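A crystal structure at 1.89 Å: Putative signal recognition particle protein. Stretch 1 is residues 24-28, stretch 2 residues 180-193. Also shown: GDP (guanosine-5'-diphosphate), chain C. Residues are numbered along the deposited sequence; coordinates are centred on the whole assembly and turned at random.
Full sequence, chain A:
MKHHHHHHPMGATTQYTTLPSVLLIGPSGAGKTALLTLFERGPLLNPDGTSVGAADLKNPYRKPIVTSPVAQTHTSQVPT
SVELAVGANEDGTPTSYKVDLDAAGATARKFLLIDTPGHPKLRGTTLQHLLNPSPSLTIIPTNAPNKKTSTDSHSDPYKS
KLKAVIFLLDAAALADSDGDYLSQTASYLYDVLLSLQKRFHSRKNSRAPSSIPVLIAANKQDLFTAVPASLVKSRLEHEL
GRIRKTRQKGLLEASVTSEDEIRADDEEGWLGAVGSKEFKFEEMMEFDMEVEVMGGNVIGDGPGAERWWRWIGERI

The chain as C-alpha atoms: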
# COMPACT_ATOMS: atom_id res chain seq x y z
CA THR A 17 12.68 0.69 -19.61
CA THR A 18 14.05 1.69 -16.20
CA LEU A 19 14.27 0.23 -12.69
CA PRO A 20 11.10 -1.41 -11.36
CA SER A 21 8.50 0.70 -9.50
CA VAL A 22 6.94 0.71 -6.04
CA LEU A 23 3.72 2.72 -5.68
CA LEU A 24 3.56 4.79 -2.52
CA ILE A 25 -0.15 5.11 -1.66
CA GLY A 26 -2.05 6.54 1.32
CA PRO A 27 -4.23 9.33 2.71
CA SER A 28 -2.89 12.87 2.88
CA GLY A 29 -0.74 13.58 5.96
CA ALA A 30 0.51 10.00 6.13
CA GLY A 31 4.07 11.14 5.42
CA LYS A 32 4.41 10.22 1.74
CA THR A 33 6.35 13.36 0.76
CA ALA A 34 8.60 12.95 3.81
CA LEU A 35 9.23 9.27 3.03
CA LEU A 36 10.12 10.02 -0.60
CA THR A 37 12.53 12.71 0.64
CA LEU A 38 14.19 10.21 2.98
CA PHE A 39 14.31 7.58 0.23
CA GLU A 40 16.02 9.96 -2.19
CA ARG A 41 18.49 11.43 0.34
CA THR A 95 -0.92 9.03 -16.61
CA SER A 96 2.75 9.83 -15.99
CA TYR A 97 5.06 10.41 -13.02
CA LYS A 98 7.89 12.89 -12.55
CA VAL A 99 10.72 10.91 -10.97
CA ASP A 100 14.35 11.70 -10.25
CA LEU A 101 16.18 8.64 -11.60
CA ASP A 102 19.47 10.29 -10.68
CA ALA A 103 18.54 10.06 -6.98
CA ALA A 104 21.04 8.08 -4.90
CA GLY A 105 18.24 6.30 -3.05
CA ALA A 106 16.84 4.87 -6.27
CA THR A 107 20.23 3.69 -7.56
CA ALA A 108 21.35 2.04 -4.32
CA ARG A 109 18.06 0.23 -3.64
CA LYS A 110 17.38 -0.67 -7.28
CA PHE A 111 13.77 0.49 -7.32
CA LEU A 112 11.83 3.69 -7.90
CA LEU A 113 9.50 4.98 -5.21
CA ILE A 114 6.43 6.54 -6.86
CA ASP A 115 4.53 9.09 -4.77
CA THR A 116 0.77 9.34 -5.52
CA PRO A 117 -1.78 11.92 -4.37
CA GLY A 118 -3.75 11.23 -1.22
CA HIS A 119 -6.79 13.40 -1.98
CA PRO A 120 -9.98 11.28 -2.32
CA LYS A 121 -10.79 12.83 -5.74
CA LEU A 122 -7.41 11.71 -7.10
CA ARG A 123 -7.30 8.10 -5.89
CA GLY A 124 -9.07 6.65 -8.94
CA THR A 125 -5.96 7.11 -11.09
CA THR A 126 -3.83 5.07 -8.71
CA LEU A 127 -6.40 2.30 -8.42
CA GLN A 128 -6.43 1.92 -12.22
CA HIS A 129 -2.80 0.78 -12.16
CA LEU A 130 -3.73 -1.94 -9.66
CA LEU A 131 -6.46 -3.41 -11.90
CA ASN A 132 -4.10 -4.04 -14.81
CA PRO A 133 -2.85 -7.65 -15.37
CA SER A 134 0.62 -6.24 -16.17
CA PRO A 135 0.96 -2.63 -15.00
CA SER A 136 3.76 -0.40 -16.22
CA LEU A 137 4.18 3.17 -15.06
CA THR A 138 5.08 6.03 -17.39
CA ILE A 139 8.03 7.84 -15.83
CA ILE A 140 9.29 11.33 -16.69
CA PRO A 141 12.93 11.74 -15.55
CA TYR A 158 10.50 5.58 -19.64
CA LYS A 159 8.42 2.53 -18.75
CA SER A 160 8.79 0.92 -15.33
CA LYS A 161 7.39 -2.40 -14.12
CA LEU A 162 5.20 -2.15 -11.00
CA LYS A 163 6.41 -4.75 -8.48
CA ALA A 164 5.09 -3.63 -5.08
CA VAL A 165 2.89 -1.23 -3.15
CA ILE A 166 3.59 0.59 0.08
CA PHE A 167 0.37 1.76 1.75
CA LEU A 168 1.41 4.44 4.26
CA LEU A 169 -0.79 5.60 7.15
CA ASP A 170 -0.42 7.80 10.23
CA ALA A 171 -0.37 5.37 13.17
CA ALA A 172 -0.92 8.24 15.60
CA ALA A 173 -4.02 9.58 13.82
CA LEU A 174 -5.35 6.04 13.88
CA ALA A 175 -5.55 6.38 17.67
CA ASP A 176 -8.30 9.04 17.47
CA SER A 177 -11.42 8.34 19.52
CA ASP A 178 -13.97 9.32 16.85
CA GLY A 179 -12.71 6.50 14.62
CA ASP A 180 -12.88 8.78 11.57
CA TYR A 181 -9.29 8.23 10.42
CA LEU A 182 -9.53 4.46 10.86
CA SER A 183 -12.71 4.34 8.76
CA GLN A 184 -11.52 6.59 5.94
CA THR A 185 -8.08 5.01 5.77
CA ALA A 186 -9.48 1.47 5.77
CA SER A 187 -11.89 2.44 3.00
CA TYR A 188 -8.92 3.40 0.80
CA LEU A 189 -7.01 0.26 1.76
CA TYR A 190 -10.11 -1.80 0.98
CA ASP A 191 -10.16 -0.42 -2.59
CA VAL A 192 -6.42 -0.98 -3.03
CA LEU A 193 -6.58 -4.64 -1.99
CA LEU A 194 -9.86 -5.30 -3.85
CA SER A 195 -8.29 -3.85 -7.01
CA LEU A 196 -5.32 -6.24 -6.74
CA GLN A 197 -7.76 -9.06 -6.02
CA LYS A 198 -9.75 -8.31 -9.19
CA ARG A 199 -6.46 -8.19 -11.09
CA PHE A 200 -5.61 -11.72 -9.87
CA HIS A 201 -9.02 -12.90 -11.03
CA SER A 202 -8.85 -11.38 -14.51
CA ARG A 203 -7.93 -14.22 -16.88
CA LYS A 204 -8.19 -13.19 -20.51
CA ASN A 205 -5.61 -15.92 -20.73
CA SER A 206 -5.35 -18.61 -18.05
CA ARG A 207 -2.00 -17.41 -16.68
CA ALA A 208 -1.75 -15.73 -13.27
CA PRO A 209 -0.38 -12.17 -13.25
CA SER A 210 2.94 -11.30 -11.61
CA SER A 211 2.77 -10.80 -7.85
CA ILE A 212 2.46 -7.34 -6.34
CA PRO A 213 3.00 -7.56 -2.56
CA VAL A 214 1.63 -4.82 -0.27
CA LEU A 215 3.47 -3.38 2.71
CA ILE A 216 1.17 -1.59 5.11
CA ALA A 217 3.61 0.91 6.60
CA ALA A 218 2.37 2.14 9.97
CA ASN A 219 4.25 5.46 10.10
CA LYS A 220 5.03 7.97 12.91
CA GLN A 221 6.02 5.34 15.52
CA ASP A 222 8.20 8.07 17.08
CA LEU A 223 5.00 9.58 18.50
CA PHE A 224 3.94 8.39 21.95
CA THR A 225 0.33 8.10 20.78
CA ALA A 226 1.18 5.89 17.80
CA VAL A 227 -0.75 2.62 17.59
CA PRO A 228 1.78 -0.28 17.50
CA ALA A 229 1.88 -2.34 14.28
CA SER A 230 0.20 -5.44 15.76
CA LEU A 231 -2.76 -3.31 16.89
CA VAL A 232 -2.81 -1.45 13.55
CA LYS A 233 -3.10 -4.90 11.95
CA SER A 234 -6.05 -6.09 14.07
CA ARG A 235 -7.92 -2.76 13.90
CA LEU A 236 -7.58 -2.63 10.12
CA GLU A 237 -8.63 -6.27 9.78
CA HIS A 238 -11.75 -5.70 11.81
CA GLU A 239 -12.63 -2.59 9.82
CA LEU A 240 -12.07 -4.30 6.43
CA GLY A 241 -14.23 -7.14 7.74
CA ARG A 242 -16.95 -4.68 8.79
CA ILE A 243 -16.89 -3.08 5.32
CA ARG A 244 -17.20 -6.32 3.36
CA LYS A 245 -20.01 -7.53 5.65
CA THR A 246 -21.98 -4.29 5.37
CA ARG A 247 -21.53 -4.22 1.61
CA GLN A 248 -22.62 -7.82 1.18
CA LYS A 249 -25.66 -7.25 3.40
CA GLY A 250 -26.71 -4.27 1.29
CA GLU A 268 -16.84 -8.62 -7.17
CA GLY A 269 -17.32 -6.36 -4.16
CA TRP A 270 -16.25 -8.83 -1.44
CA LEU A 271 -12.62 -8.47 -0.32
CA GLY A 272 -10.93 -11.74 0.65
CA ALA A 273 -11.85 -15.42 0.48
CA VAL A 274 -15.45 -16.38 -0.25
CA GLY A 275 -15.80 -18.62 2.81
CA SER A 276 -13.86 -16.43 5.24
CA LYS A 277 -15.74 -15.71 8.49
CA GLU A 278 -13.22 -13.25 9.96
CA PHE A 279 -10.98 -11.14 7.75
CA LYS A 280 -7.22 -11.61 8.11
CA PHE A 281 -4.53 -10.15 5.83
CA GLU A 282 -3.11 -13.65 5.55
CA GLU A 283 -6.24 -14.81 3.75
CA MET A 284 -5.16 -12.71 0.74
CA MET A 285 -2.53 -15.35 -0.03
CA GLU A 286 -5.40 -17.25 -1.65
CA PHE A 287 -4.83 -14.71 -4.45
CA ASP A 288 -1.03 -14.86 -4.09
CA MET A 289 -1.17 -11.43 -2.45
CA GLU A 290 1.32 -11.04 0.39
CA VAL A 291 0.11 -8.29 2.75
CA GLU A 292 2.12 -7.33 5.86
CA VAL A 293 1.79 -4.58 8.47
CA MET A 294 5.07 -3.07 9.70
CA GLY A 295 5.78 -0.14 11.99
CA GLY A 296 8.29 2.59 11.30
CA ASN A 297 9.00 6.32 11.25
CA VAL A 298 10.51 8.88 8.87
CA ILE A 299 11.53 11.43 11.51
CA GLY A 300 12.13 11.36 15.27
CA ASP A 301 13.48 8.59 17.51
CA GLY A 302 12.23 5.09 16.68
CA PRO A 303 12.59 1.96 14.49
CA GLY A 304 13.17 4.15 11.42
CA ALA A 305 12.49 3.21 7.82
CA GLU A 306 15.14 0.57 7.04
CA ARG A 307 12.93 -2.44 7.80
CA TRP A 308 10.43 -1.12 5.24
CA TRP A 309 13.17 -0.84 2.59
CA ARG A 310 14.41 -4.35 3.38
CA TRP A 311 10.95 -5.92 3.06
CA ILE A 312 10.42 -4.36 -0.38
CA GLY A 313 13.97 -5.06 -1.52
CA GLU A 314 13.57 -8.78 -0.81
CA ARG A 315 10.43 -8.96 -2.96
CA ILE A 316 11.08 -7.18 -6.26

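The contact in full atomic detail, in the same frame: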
# COMPACT_ATOMS: atom_id res chain seq x y z
N LEU A 24 3.74 4.32 -3.88
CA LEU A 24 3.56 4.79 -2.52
C LEU A 24 2.16 5.42 -2.43
O LEU A 24 1.91 6.46 -3.05
CB LEU A 24 4.67 5.79 -2.18
CG LEU A 24 4.62 6.42 -0.78
CD1 LEU A 24 4.63 5.35 0.28
CD2 LEU A 24 5.79 7.40 -0.60
N ILE A 25 1.27 4.78 -1.69
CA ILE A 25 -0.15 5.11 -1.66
C ILE A 25 -0.56 5.41 -0.22
O ILE A 25 -0.02 4.81 0.70
CB ILE A 25 -0.98 3.88 -2.12
CG1 ILE A 25 -0.68 3.52 -3.57
CG2 ILE A 25 -2.48 4.12 -1.98
CD1 ILE A 25 -1.47 2.30 -4.05
N GLY A 26 -1.50 6.33 -0.01
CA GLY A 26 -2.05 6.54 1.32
C GLY A 26 -2.76 7.87 1.45
O GLY A 26 -2.63 8.72 0.57
N PRO A 27 -3.51 8.06 2.54
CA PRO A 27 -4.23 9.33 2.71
C PRO A 27 -3.26 10.48 2.91
O PRO A 27 -2.12 10.26 3.32
CB PRO A 27 -5.05 9.11 3.98
CG PRO A 27 -4.30 8.06 4.75
CD PRO A 27 -3.65 7.17 3.72
N SER A 28 -3.71 11.69 2.63
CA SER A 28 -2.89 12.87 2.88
C SER A 28 -2.46 12.94 4.35
O SER A 28 -3.20 12.53 5.23
CB SER A 28 -3.66 14.13 2.51
OG SER A 28 -4.00 14.12 1.13
N ASP A 180 -12.81 8.23 12.93
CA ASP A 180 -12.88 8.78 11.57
C ASP A 180 -11.70 8.37 10.69
O ASP A 180 -11.89 7.90 9.57
CB ASP A 180 -12.98 10.30 11.61
CG ASP A 180 -14.38 10.77 11.89
OD1 ASP A 180 -15.26 9.91 12.09
OD2 ASP A 180 -14.60 12.00 11.91
N TYR A 181 -10.48 8.56 11.19
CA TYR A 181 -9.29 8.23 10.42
C TYR A 181 -9.21 6.74 10.11
O TYR A 181 -8.89 6.36 8.99
CB TYR A 181 -8.01 8.68 11.14
CG TYR A 181 -6.77 8.53 10.30
CD1 TYR A 181 -6.45 9.47 9.32
CD2 TYR A 181 -5.90 7.46 10.48
CE1 TYR A 181 -5.30 9.34 8.54
CE2 TYR A 181 -4.75 7.32 9.71
CZ TYR A 181 -4.46 8.27 8.75
OH TYR A 181 -3.31 8.14 7.99
N LEU A 182 -9.50 5.90 11.10
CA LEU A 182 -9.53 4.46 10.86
C LEU A 182 -10.48 4.10 9.71
O LEU A 182 -10.11 3.37 8.79
CB LEU A 182 -9.94 3.69 12.13
CG LEU A 182 -10.28 2.22 11.88
CD1 LEU A 182 -9.05 1.45 11.41
CD2 LEU A 182 -10.86 1.58 13.13
N SER A 183 -11.69 4.66 9.75
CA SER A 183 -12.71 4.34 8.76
C SER A 183 -12.33 4.79 7.36
O SER A 183 -12.47 4.04 6.39
CB SER A 183 -14.05 4.98 9.15
OG SER A 183 -14.56 4.40 10.33
N GLN A 184 -11.85 6.03 7.25
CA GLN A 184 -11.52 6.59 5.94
C GLN A 184 -10.27 5.95 5.35
O GLN A 184 -10.20 5.68 4.16
CB GLN A 184 -11.39 8.12 6.03
CG GLN A 184 -12.72 8.78 6.31
CD GLN A 184 -12.65 10.30 6.37
OE1 GLN A 184 -11.62 10.91 6.07
NE2 GLN A 184 -13.76 10.92 6.77
N THR A 185 -9.30 5.68 6.21
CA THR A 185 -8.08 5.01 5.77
C THR A 185 -8.34 3.57 5.34
O THR A 185 -7.82 3.11 4.32
CB THR A 185 -7.02 5.03 6.90
OG1 THR A 185 -6.73 6.39 7.24
CG2 THR A 185 -5.75 4.33 6.48
N ALA A 186 -9.15 2.86 6.11
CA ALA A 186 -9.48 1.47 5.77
C ALA A 186 -10.28 1.39 4.48
O ALA A 186 -10.17 0.44 3.73
CB ALA A 186 -10.26 0.82 6.90
N SER A 187 -11.12 2.39 4.24
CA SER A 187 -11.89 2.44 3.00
C SER A 187 -10.96 2.49 1.78
O SER A 187 -11.19 1.80 0.79
CB SER A 187 -12.85 3.63 3.02
OG SER A 187 -13.62 3.66 1.84
N TYR A 188 -9.93 3.31 1.86
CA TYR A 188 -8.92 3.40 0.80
C TYR A 188 -8.17 2.08 0.66
O TYR A 188 -8.01 1.56 -0.45
CB TYR A 188 -7.92 4.52 1.11
CG TYR A 188 -7.05 4.96 -0.04
CD1 TYR A 188 -7.18 4.41 -1.32
CD2 TYR A 188 -6.08 5.94 0.15
CE1 TYR A 188 -6.36 4.82 -2.37
CE2 TYR A 188 -5.26 6.35 -0.88
CZ TYR A 188 -5.41 5.80 -2.14
OH TYR A 188 -4.59 6.25 -3.16
N LEU A 189 -7.71 1.54 1.78
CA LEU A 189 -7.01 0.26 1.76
C LEU A 189 -7.90 -0.85 1.18
O LEU A 189 -7.43 -1.70 0.40
CB LEU A 189 -6.54 -0.11 3.18
CG LEU A 189 -5.83 -1.46 3.32
CD1 LEU A 189 -4.57 -1.51 2.45
CD2 LEU A 189 -5.48 -1.66 4.79
N TYR A 190 -9.18 -0.84 1.54
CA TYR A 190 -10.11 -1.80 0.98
C TYR A 190 -10.07 -1.77 -0.55
O TYR A 190 -9.95 -2.81 -1.19
CB TYR A 190 -11.55 -1.54 1.48
CG TYR A 190 -12.55 -2.66 1.19
CD1 TYR A 190 -13.14 -2.80 -0.06
CD2 TYR A 190 -12.93 -3.56 2.18
CE1 TYR A 190 -14.06 -3.82 -0.32
CE2 TYR A 190 -13.85 -4.57 1.93
CZ TYR A 190 -14.41 -4.70 0.68
OH TYR A 190 -15.33 -5.71 0.43
N ASP A 191 -10.16 -0.57 -1.13
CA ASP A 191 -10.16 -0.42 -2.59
C ASP A 191 -8.84 -0.86 -3.21
O ASP A 191 -8.83 -1.43 -4.30
CB ASP A 191 -10.45 1.02 -3.00
CG ASP A 191 -11.89 1.43 -2.75
OD1 ASP A 191 -12.75 0.54 -2.66
OD2 ASP A 191 -12.14 2.65 -2.63
N VAL A 192 -7.74 -0.57 -2.54
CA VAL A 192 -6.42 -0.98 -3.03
C VAL A 192 -6.32 -2.50 -3.13
O VAL A 192 -5.99 -3.05 -4.18
CB VAL A 192 -5.28 -0.41 -2.14
CG1 VAL A 192 -3.99 -1.17 -2.34
CG2 VAL A 192 -5.07 1.09 -2.43
N LEU A 193 -6.60 -3.18 -2.01
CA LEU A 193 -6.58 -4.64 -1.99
C LEU A 193 -7.62 -5.28 -2.92
O LEU A 193 -7.34 -6.30 -3.57
CB LEU A 193 -6.73 -5.14 -0.55
CG LEU A 193 -5.63 -4.67 0.41
CD1 LEU A 193 -5.82 -5.27 1.80
CD2 LEU A 193 -4.26 -5.05 -0.14
PB GDP C . 1.81 13.40 2.77
O1B GDP C . 2.70 13.60 1.58
O2B GDP C . 1.38 11.94 2.85
O3B GDP C . 0.55 14.24 2.72
O3A GDP C . 2.57 13.72 4.15
PA GDP C . 3.81 14.72 4.38
O1A GDP C . 5.07 14.14 3.82
O2A GDP C . 3.53 16.12 3.89
O5' GDP C . 3.81 14.62 5.97
C5' GDP C . 2.71 15.11 6.71
C4' GDP C . 3.24 15.60 8.05
O4' GDP C . 3.63 14.48 8.84
C3' GDP C . 4.47 16.48 7.90
O3' GDP C . 4.40 17.48 8.92
C2' GDP C . 5.63 15.55 8.21
O2' GDP C . 6.75 16.23 8.77
C1' GDP C . 5.00 14.64 9.24
N9 GDP C . 5.66 13.32 9.30
C8 GDP C . 5.99 12.51 8.28
N7 GDP C . 6.56 11.36 8.75
C5 GDP C . 6.57 11.44 10.08
C6 GDP C . 7.04 10.59 11.19
O6 GDP C . 7.55 9.47 10.95
N1 GDP C . 6.85 11.04 12.44
C2 GDP C . 6.29 12.25 12.72
N2 GDP C . 6.15 12.64 14.00
N3 GDP C . 5.85 13.08 11.75
C4 GDP C . 5.98 12.73 10.44
O HOH W 1 -2.30 7.80 -2.70
O HOH W 2 -2.53 10.71 7.29

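A recurring problem in α/β folds is how a loop leaving the end of a strand is held against a helix that lies alongside it. The contact between residues 24-28 and 180-193 is a compact worked example, in which the direct contacts are matters of shape and water supplies the polar links.

Stretch 1 ends a strand at Ile25 and continues as an extended loop; stretch 2 is helical throughout. The loop runs against the direction of the helix: Ile25 lies nearest Val192 (CA to CA 8.8 Å), Gly26 nearest Tyr188 (CA to CA 7.6 Å) and Pro27 nearest Thr185 (CA to CA 6.5 Å). The backbones thus draw together toward Pro27, and the contacting residues, Tyr181, Thr185, Tyr188 and Val192, recur at intervals of three or four, as expected of one helical face.

At the strand end, the CA-to-CB bond of Ile25 points toward the helix, and its CG2 methyl meets two partners. Ile25 CG2 lies 3.2 Å from Tyr188 OH and 3.4 Å from Tyr188 CZ, while Val192 CG2 approaches the same Ile25 CG2 at 4.0 Å. One methyl is therefore the bump, and the end of the phenol and a valine methyl line its hollow.

The Tyr188 ring presents an edge to the loop backbone. Tyr188 CE2 comes within 3.7 Å of Gly26 C, and Tyr188 CD2 within 4.1 Å of Pro27 N. Gly26 offers no side chain here, and its backbone angles (phi 162°, psi 168°) themselves call for glycine: a CB would be jammed against the preceding carbonyl oxygen and crowded by Pro27 CD.

Pro27 is the second bump. Its CA-to-CB bond points toward the helix, and Pro27 CG lies 3.4 Å from Tyr181 OH and 3.9 Å from Thr185 OG1. Tyr181 leaves the helix sideways, but its long side chain brings the hydroxyl end to the proline. Thr185 OG1 also donates to Tyr181 O (2.8 Å), one turn back, so the hydroxyl beside the proline has a partner within the helix.

No direct hydrogen bond crosses the interface, yet both tyrosine hydroxyls are tied to the loop through water. Water 1 accepts from Gly26 N (N to water O 3.2 Å) and bonds to Tyr188 OH (OH to water O 2.8 Å). Water 2 donates to Ser28 O (O to water O 2.8 Å) and bonds to Tyr181 OH (OH to water O 2.8 Å). Apolar bumps fill the hollows, and water bridges polar groups that do not meet directly.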